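PDB 3H04: uncharacterized protein from Staphylococcus aureus subsp. aureus, which is of unknown function but belongs to the alpha/beta-hydrolase superfamily and probably acts as a serine hydrolase, perhaps an esterase. Local coordinates for residues A[38-43]-A[68-73]. Numbering follows the deposited sequence.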
loop_
_atom_site.group_PDB
_atom_site.type_symbol
_atom_site.label_atom_id
_atom_site.label_comp_id
_atom_site.label_asym_id
_atom_site.label_seq_id
_atom_site.Cartn_x
_atom_site.Cartn_y
_atom_site.Cartn_z
ATOM N N GLY A 38 1.826 3.799 5.196
ATOM C CA GLY A 38 1.878 5.120 5.879
ATOM C C GLY A 38 0.590 5.901 5.922
ATOM O O GLY A 38 0.587 7.166 6.026
ATOM N N GLY A 39 -0.534 5.180 5.866
ATOM C CA GLY A 39 -1.881 5.765 5.981
ATOM C C GLY A 39 -2.196 6.863 4.966
ATOM O O GLY A 39 -3.082 7.683 5.207
ATOM N N LEU A 40 -1.517 6.802 3.824
ATOM C CA LEU A 40 -1.525 7.784 2.741
ATOM C C LEU A 40 -0.911 9.139 3.134
ATOM O O LEU A 40 -0.977 10.086 2.335
ATOM C CB LEU A 40 -2.951 8.002 2.160
ATOM C CG LEU A 40 -3.765 6.746 1.779
ATOM C CD1 LEU A 40 -5.274 7.099 1.572
ATOM C CD2 LEU A 40 -3.151 6.041 0.559
ATOM N N MET A 41 -0.305 9.238 4.321
ATOM C CA MET A 41 0.095 10.548 4.877
ATOM C C MET A 41 1.577 10.665 5.194
ATOM O O MET A 41 2.135 11.782 5.301
ATOM C CB MET A 41 -0.695 10.842 6.159
ATOM C CG MET A 41 -2.190 10.876 6.037
ATOM S SD MET A 41 -3.098 11.422 7.562
ATOM C CE MET A 41 -4.582 11.813 6.729
ATOM N N PHE A 42 2.253 9.536 5.396
ATOM C CA PHE A 42 3.661 9.551 5.616
ATOM C C PHE A 42 4.321 8.325 4.945
ATOM O O PHE A 42 3.666 7.504 4.296
ATOM C CB PHE A 42 4.006 9.598 7.145
ATOM C CG PHE A 42 3.679 8.325 7.900
ATOM C CD1 PHE A 42 4.646 7.368 8.127
ATOM C CD2 PHE A 42 2.350 8.072 8.349
ATOM C CE1 PHE A 42 4.366 6.211 8.821
ATOM C CE2 PHE A 42 2.038 6.897 9.036
ATOM C CZ PHE A 42 3.044 5.953 9.263
ATOM N N GLY A 43 5.631 8.227 5.083
ATOM C CA GLY A 43 6.353 7.052 4.605
ATOM C C GLY A 43 7.302 7.397 3.464
ATOM O O GLY A 43 7.623 8.602 3.190
ATOM N N ARG A 68 2.235 11.395 -4.335
ATOM C CA ARG A 68 2.129 12.552 -3.438
ATOM C C ARG A 68 1.245 12.206 -2.229
ATOM O O ARG A 68 0.261 11.489 -2.318
ATOM C CB ARG A 68 1.672 13.784 -4.229
ATOM C CG ARG A 68 2.812 14.403 -5.060
ATOM C CD ARG A 68 2.315 15.500 -6.000
ATOM N NE ARG A 68 1.618 14.963 -7.162
ATOM C CZ ARG A 68 1.156 15.727 -8.147
ATOM N NH1 ARG A 68 1.286 17.061 -8.087
ATOM N NH2 ARG A 68 0.555 15.176 -9.176
ATOM N N LEU A 69 1.622 12.688 -1.064
ATOM C CA LEU A 69 0.921 12.340 0.143
ATOM C C LEU A 69 -0.198 13.284 0.532
ATOM O O LEU A 69 -0.171 14.501 0.216
ATOM C CB LEU A 69 1.940 12.274 1.279
ATOM C CG LEU A 69 3.113 11.310 1.069
ATOM C CD1 LEU A 69 4.255 11.545 2.114
ATOM C CD2 LEU A 69 2.705 9.829 0.990
ATOM N N LEU A 70 -1.164 12.743 1.282
ATOM C CA LEU A 70 -2.085 13.602 2.042
ATOM C C LEU A 70 -1.317 14.279 3.180
ATOM O O LEU A 70 -0.364 13.727 3.672
ATOM C CB LEU A 70 -3.250 12.820 2.614
ATOM C CG LEU A 70 -4.045 11.831 1.773
ATOM C CD1 LEU A 70 -4.857 11.039 2.791
ATOM C CD2 LEU A 70 -4.911 12.531 0.775
ATOM N N PRO A 71 -1.750 15.475 3.625
ATOM C CA PRO A 71 -2.944 16.192 3.194
ATOM C C PRO A 71 -2.696 17.253 2.127
ATOM O O PRO A 71 -3.604 17.993 1.789
ATOM C CB PRO A 71 -3.382 16.860 4.494
ATOM C CG PRO A 71 -2.063 17.273 5.115
ATOM C CD PRO A 71 -1.175 16.061 4.852
ATOM N N GLU A 72 -1.481 17.361 1.621
ATOM C CA GLU A 72 -1.166 18.451 0.684
ATOM C C GLU A 72 -1.784 18.194 -0.688
ATOM O O GLU A 72 -1.993 19.134 -1.445
ATOM C CB GLU A 72 0.334 18.656 0.514
ATOM C CG GLU A 72 1.047 19.047 1.799
ATOM C CD GLU A 72 1.577 17.860 2.618
ATOM O OE1 GLU A 72 1.190 16.683 2.374
ATOM O OE2 GLU A 72 2.392 18.132 3.513
ATOM N N VAL A 73 -2.088 16.930 -0.993
ATOM C CA VAL A 73 -2.947 16.600 -2.148
ATOM C C VAL A 73 -4.089 15.744 -1.628
ATOM O O VAL A 73 -4.069 15.325 -0.456
ATOM C CB VAL A 73 -2.201 15.839 -3.234
ATOM C CG1 VAL A 73 -0.931 16.637 -3.703
ATOM C CG2 VAL A 73 -1.886 14.354 -2.771
#
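L40 and L70 run alongside each other, tips in the same direction, and the CD1 branch of L70 rests on L40 CB at 3.6 Å. In both leucines CG stands beside the backbone N and anti to the carbonyl carbon (chi1 -49° in L40, -47° in L70), and with the backbones set as they are the two chains run together. The backbones are joined at the same point by one hydrogen bond, from L70 N to L40 O at 2.9 Å. CB and CG of L70 also pack against this carbonyl oxygen, while L69 approaches it with CB and CD2, so carbon atoms of both leucines flank the acceptor. The CD1 branch of L69 reaches farther along 38-43, to M41 O at 3.8 Å and F42 CA at 4.1 Å. M41 crosses L70 at a slant: its extended chain sets the terminal CE 4.0 Å from L70 CD1, and its CA makes a CA-H...O contact of 3.4 Å with L70 O. Within 38-43, G38 O accepts from both M41 N and F42 N, closing a tight turn, and G38 CA sits over one face of the F42 ring. Helix 75-91 packs on L40 and L70 through I78, and W185 touches L40 and M41. R172 bridges the segments, bonding M41 O and pairing with E72. The HGGG sequence that leads into L40 follows strand 30-35 and, as in related alpha/beta hydrolases, probably forms the oxyanion-hole loop; the L40 N bond to S105 OG ties it to the likely nucleophile elbow.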